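Local coordinates for protein F-112 (Sulfolobus virus-like particle ssv1, PDB 2VQC) that is essential for virus function and, as a small winged-helix protein, probably binds DNA, at residues Y21-E33 / C64-W77. Residues are numbered along the deposited sequence; the frame is centred on the assembly and turned at random.
Sequences YKILEKKGELTLE and CEVQYKNRKTTFKW
The three-stranded antiparallel sheet of the winged-helix fold is completed here: strand 29-30, following helix 13-27, pairs with strand 73-77 of the wing hairpin, so that Leu30 lies beside Phe75 and Glu29 beside Lys76. Leu30 N donates to Phe75 O at 2.9 Å, and Phe75 N returns a bond to Leu30 O. A third bond extends the ladder, Trp77 N reaching Gly28 O; Gly28, the first residue beyond that helix, has positive phi, a backbone shape glycine adopts readily, and turns the chain into the strand.

Trp77 lays its indole along the helix. With CG anti to the backbone N (chi1 -167°), one face of the ring lies against Glu25, whose CB stands 3.7 Å from the centroid of the six-membered ring. The methylenes of Glu25 serve as a greasy surface, and the extended chain carries its carboxylate carbon on over the ring, CD lying 3.5 Å from Trp77 CZ2. The indole edge is turned toward the face of Tyr21 in an offset edge-to-face pair, planes at 67°; the Tyr21 hydroxyl is bonded to Glu63. Branched Leu24 divides its methyls: CD1 meets Cys64 SG at 3.6 Å, a sulfur tied to Cys57 of helix 43-59 by a disulfide, and CD2 lies against the backbone of strand 73-77.

On the sheet face of Glu29 and Lys76, a water accepts from Lys69 NZ and donates to Glu29 OE2 and Gln67 OE1, linking the two outer strands and the turn of the wing. Another water joins Leu32 N to Thr73 O. Long Lys72 reaches from the wing to helix 32-39, where its NZ pairs with Glu33 OE2 in a salt bridge, on the syn side but 29° out of the carboxylate plane, while Thr31 OG1 donates to Glu33 OE1 at 2.8 Å.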
loop_
_atom_site.group_PDB
_atom_site.type_symbol
_atom_site.label_atom_id
_atom_site.label_comp_id
_atom_site.label_asym_id
_atom_site.label_seq_id
_atom_site.Cartn_x
_atom_site.Cartn_y
_atom_site.Cartn_z
ATOM N N TYR A 21 -5.391 -1.683 -1.305
ATOM C CA TYR A 21 -5.779 -0.581 -2.184
ATOM C C TYR A 21 -7.197 -0.093 -1.883
ATOM O O TYR A 21 -7.452 1.115 -1.869
ATOM C CB TYR A 21 -5.666 -0.988 -3.653
ATOM C CG TYR A 21 -5.804 0.172 -4.616
ATOM C CD1 TYR A 21 -4.799 1.130 -4.720
ATOM C CD2 TYR A 21 -6.928 0.308 -5.427
ATOM C CE1 TYR A 21 -4.902 2.193 -5.593
ATOM C CE2 TYR A 21 -7.043 1.372 -6.314
ATOM C CZ TYR A 21 -6.019 2.313 -6.390
ATOM O OH TYR A 21 -6.100 3.376 -7.255
ATOM N N LYS A 22 -8.117 -1.019 -1.634
ATOM C CA LYS A 22 -9.466 -0.612 -1.260
ATOM C C LYS A 22 -9.567 -0.138 0.193
ATOM O O LYS A 22 -10.449 0.652 0.521
ATOM C CB LYS A 22 -10.507 -1.682 -1.599
ATOM C CG LYS A 22 -10.401 -2.975 -0.877
ATOM C CD LYS A 22 -11.505 -3.887 -1.383
ATOM C CE LYS A 22 -11.423 -5.244 -0.737
ATOM N NZ LYS A 22 -12.518 -6.161 -1.183
ATOM N N ILE A 23 -8.650 -0.585 1.047
ATOM C CA ILE A 23 -8.518 -0.007 2.387
ATOM C C ILE A 23 -8.000 1.443 2.304
ATOM O O ILE A 23 -8.385 2.296 3.112
ATOM C CB ILE A 23 -7.630 -0.891 3.301
ATOM C CG1 ILE A 23 -8.371 -2.200 3.600
ATOM C CG2 ILE A 23 -7.272 -0.159 4.603
ATOM C CD1 ILE A 23 -7.642 -3.159 4.519
ATOM N N LEU A 24 -7.149 1.715 1.314
ATOM C CA LEU A 24 -6.630 3.063 1.058
ATOM C C LEU A 24 -7.758 4.041 0.710
ATOM O O LEU A 24 -7.767 5.190 1.161
ATOM C CB LEU A 24 -5.627 3.030 -0.106
ATOM C CG LEU A 24 -4.478 4.049 -0.184
ATOM C CD1 LEU A 24 -4.118 4.293 -1.650
ATOM C CD2 LEU A 24 -4.755 5.361 0.511
ATOM N N GLU A 25 -8.689 3.573 -0.119
ATOM C CA GLU A 25 -9.841 4.363 -0.553
ATOM C C GLU A 25 -10.735 4.732 0.629
ATOM O O GLU A 25 -11.265 5.844 0.686
ATOM C CB GLU A 25 -10.637 3.575 -1.601
ATOM C CG GLU A 25 -11.883 4.272 -2.138
ATOM C CD GLU A 25 -12.477 3.558 -3.346
ATOM O OE1 GLU A 25 -12.192 2.354 -3.532
ATOM O OE2 GLU A 25 -13.235 4.201 -4.112
ATOM N N LYS A 26 -10.898 3.796 1.562
ATOM C CA LYS A 26 -11.684 4.024 2.774
ATOM C C LYS A 26 -10.950 4.944 3.744
ATOM O O LYS A 26 -11.531 5.882 4.293
ATOM C CB LYS A 26 -11.987 2.696 3.477
ATOM C CG LYS A 26 -12.856 1.747 2.670
ATOM C CD LYS A 26 -13.089 0.439 3.411
ATOM C CE LYS A 26 -13.920 -0.518 2.576
ATOM N NZ LYS A 26 -14.480 -1.622 3.396
ATOM N N LYS A 27 -9.668 4.662 3.943
ATOM C CA LYS A 27 -8.882 5.301 4.988
ATOM C C LYS A 27 -8.287 6.639 4.551
ATOM O O LYS A 27 -8.068 7.520 5.383
ATOM C CB LYS A 27 -7.773 4.348 5.440
ATOM C CG LYS A 27 -7.162 4.694 6.767
ATOM C CD LYS A 27 -6.218 3.597 7.229
ATOM C CE LYS A 27 -5.298 4.092 8.335
ATOM N NZ LYS A 27 -6.050 4.699 9.464
ATOM N N GLY A 28 -8.015 6.785 3.255
ATOM C CA GLY A 28 -7.449 8.022 2.710
ATOM C C GLY A 28 -5.931 8.045 2.628
ATOM O O GLY A 28 -5.367 8.757 1.797
ATOM N N GLU A 29 -5.270 7.265 3.481
ATOM C CA GLU A 29 -3.816 7.296 3.599
ATOM C C GLU A 29 -3.309 5.959 4.153
ATOM O O GLU A 29 -3.955 5.364 5.018
ATOM C CB GLU A 29 -3.409 8.460 4.513
ATOM C CG GLU A 29 -2.059 9.098 4.178
ATOM C CD GLU A 29 -1.947 10.567 4.605
ATOM O OE1 GLU A 29 -2.928 11.135 5.132
ATOM O OE2 GLU A 29 -0.865 11.163 4.402
ATOM N N LEU A 30 -2.170 5.484 3.642
ATOM C CA LEU A 30 -1.565 4.223 4.099
ATOM C C LEU A 30 -0.047 4.315 4.192
ATOM O O LEU A 30 0.593 4.955 3.358
ATOM C CB LEU A 30 -1.906 3.052 3.164
ATOM C CG LEU A 30 -3.308 2.442 3.153
ATOM C CD1 LEU A 30 -3.330 1.306 2.150
ATOM C CD2 LEU A 30 -3.743 1.945 4.513
ATOM N N THR A 31 0.505 3.659 5.212
ATOM C CA THR A 31 1.945 3.448 5.360
ATOM C C THR A 31 2.213 1.963 5.630
ATOM O O THR A 31 1.282 1.175 5.804
ATOM C CB THR A 31 2.530 4.283 6.512
ATOM O OG1 THR A 31 1.992 3.836 7.766
ATOM C CG2 THR A 31 2.216 5.763 6.314
ATOM N N LEU A 32 3.487 1.584 5.670
ATOM C CA LEU A 32 3.852 0.187 5.897
ATOM C C LEU A 32 3.226 -0.349 7.190
ATOM O O LEU A 32 2.792 -1.501 7.231
ATOM C CB LEU A 32 5.378 0.003 5.915
ATOM C CG LEU A 32 5.847 -1.460 5.859
ATOM C CD1 LEU A 32 5.696 -2.033 4.457
ATOM C CD2 LEU A 32 7.279 -1.588 6.333
ATOM N N GLU A 33 3.157 0.490 8.225
ATOM C CA GLU A 33 2.549 0.096 9.507
ATOM C C GLU A 33 1.107 -0.377 9.376
ATOM O O GLU A 33 0.677 -1.263 10.123
ATOM C CB GLU A 33 2.601 1.239 10.530
ATOM C CG GLU A 33 4.011 1.604 11.008
ATOM C CD GLU A 33 4.690 2.655 10.144
ATOM O OE1 GLU A 33 4.316 2.815 8.964
ATOM O OE2 GLU A 33 5.607 3.321 10.650
ATOM N N CYS A 64 -4.622 7.428 -6.925
ATOM C CA CYS A 64 -3.632 7.181 -5.890
ATOM C C CYS A 64 -2.373 8.006 -6.126
ATOM O O CYS A 64 -1.983 8.275 -7.267
ATOM C CB CYS A 64 -3.262 5.692 -5.840
ATOM S SG CYS A 64 -2.097 5.316 -4.492
ATOM N N GLU A 65 -1.736 8.392 -5.029
ATOM C CA GLU A 65 -0.499 9.151 -5.070
ATOM C C GLU A 65 0.485 8.539 -4.084
ATOM O O GLU A 65 0.186 8.412 -2.892
ATOM C CB GLU A 65 -0.774 10.602 -4.692
ATOM C CG GLU A 65 0.370 11.549 -5.003
ATOM C CD GLU A 65 0.129 12.947 -4.472
ATOM O OE1 GLU A 65 -0.692 13.102 -3.543
ATOM O OE2 GLU A 65 0.768 13.891 -4.980
ATOM N N VAL A 66 1.648 8.145 -4.587
ATOM C CA VAL A 66 2.707 7.626 -3.742
ATOM C C VAL A 66 3.567 8.809 -3.310
ATOM O O VAL A 66 4.282 9.398 -4.125
ATOM C CB VAL A 66 3.562 6.578 -4.478
ATOM C CG1 VAL A 66 4.645 6.022 -3.552
ATOM C CG2 VAL A 66 2.678 5.456 -5.016
ATOM N N GLN A 67 3.471 9.169 -2.034
ATOM C CA GLN A 67 4.272 10.250 -1.476
ATOM C C GLN A 67 5.543 9.669 -0.868
ATOM O O GLN A 67 5.608 9.399 0.330
ATOM C CB GLN A 67 3.469 11.035 -0.438
ATOM C CG GLN A 67 2.240 11.714 -1.029
ATOM C CD GLN A 67 1.425 12.482 -0.007
ATOM O OE1 GLN A 67 1.601 12.322 1.203
ATOM N NE2 GLN A 67 0.519 13.319 -0.493
ATOM N N TYR A 68 6.541 9.447 -1.720
ATOM C CA TYR A 68 7.844 8.985 -1.267
ATOM C C TYR A 68 8.585 10.173 -0.673
ATOM O O TYR A 68 8.953 11.107 -1.387
ATOM C CB TYR A 68 8.655 8.372 -2.414
ATOM C CG TYR A 68 9.969 7.764 -1.962
ATOM C CD1 TYR A 68 10.008 6.495 -1.393
ATOM C CD2 TYR A 68 11.169 8.463 -2.094
ATOM C CE1 TYR A 68 11.208 5.930 -0.970
ATOM C CE2 TYR A 68 12.375 7.908 -1.674
ATOM C CZ TYR A 68 12.386 6.641 -1.112
ATOM O OH TYR A 68 13.572 6.083 -0.695
ATOM N N LYS A 69 8.781 10.131 0.640
ATOM C CA LYS A 69 9.496 11.183 1.357
ATOM C C LYS A 69 10.545 10.555 2.268
ATOM O O LYS A 69 10.468 9.366 2.592
ATOM C CB LYS A 69 8.524 12.084 2.139
ATOM C CG LYS A 69 7.353 11.368 2.799
ATOM C CD LYS A 69 6.285 12.343 3.269
ATOM C CE LYS A 69 5.045 11.608 3.761
ATOM N NZ LYS A 69 3.901 12.531 3.992
ATOM N N ASN A 70 11.527 11.363 2.665
ATOM C CA ASN A 70 12.679 10.877 3.428
ATOM C C ASN A 70 12.280 10.191 4.739
ATOM O O ASN A 70 12.991 9.302 5.215
ATOM C CB ASN A 70 13.660 12.027 3.704
ATOM C CG ASN A 70 15.045 11.545 4.135
ATOM O OD1 ASN A 70 15.902 12.352 4.499
ATOM N ND2 ASN A 70 15.270 10.236 4.088
ATOM N N ARG A 71 11.151 10.605 5.315
ATOM C CA ARG A 71 10.613 9.935 6.499
ATOM C C ARG A 71 10.124 8.525 6.151
ATOM O O ARG A 71 10.575 7.553 6.753
ATOM C CB ARG A 71 9.513 10.765 7.189
ATOM C CG ARG A 71 8.345 11.218 6.311
ATOM C CD ARG A 71 7.240 11.866 7.131
ATOM N NE ARG A 71 6.578 10.907 8.017
ATOM C CZ ARG A 71 5.496 11.167 8.750
ATOM N NH1 ARG A 71 4.919 12.366 8.720
ATOM N NH2 ARG A 71 4.981 10.216 9.521
ATOM N N LYS A 72 9.242 8.417 5.158
ATOM C CA LYS A 72 8.644 7.133 4.783
ATOM C C LYS A 72 7.708 7.250 3.577
ATOM O O LYS A 72 7.138 8.312 3.316
ATOM C CB LYS A 72 7.864 6.531 5.961
ATOM C CG LYS A 72 6.666 7.359 6.403
ATOM C CD LYS A 72 6.376 7.199 7.885
ATOM C CE LYS A 72 6.152 5.754 8.286
ATOM N NZ LYS A 72 5.724 5.683 9.703
ATOM N N THR A 73 7.555 6.138 2.860
ATOM C CA THR A 73 6.589 6.028 1.768
ATOM C C THR A 73 5.166 6.072 2.318
ATOM O O THR A 73 4.823 5.331 3.246
ATOM C CB THR A 73 6.772 4.710 0.980
ATOM O OG1 THR A 73 8.119 4.617 0.496
ATOM C CG2 THR A 73 5.799 4.634 -0.196
ATOM N N THR A 74 4.347 6.945 1.739
ATOM C CA THR A 74 2.961 7.108 2.160
ATOM C C THR A 74 2.060 7.146 0.934
ATOM O O THR A 74 2.274 7.944 0.025
ATOM C CB THR A 74 2.767 8.412 2.968
ATOM O OG1 THR A 74 3.757 8.498 4.003
ATOM C CG2 THR A 74 1.372 8.467 3.591
ATOM N N PHE A 75 1.056 6.278 0.914
ATOM C CA PHE A 75 0.073 6.250 -0.157
ATOM C C PHE A 75 -1.081 7.159 0.229
ATOM O O PHE A 75 -1.566 7.106 1.357
ATOM C CB PHE A 75 -0.413 4.820 -0.389
ATOM C CG PHE A 75 0.692 3.866 -0.723
ATOM C CD1 PHE A 75 1.075 3.666 -2.038
ATOM C CD2 PHE A 75 1.380 3.196 0.283
ATOM C CE1 PHE A 75 2.115 2.793 -2.352
ATOM C CE2 PHE A 75 2.420 2.324 -0.021
ATOM C CZ PHE A 75 2.787 2.123 -1.344
ATOM N N LYS A 76 -1.508 8.001 -0.705
ATOM C CA LYS A 76 -2.608 8.926 -0.466
ATOM C C LYS A 76 -3.686 8.771 -1.530
ATOM O O LYS A 76 -3.392 8.731 -2.725
ATOM C CB LYS A 76 -2.098 10.367 -0.443
ATOM C CG LYS A 76 -3.183 11.393 -0.137
ATOM C CD LYS A 76 -2.597 12.737 0.253
ATOM C CE LYS A 76 -3.677 13.689 0.737
ATOM N NZ LYS A 76 -3.099 14.925 1.347
ATOM N N TRP A 77 -4.932 8.680 -1.078
ATOM C CA TRP A 77 -6.085 8.660 -1.965
ATOM C C TRP A 77 -6.405 10.099 -2.398
ATOM O O TRP A 77 -6.647 10.959 -1.555
ATOM C CB TRP A 77 -7.287 8.038 -1.248
ATOM C CG TRP A 77 -8.408 7.709 -2.166
ATOM C CD1 TRP A 77 -9.568 8.405 -2.324
ATOM C CD2 TRP A 77 -8.471 6.604 -3.073
ATOM N NE1 TRP A 77 -10.355 7.798 -3.271
ATOM C CE2 TRP A 77 -9.706 6.689 -3.747
ATOM C CE3 TRP A 77 -7.602 5.550 -3.383
ATOM C CZ2 TRP A 77 -10.098 5.755 -4.711
ATOM C CZ3 TRP A 77 -7.994 4.620 -4.338
ATOM C CH2 TRP A 77 -9.229 4.731 -4.991
HETATM O O HOH W 1 1.157 12.977 4.122
HETATM O O HOH W 2 5.500 3.062 4.301
#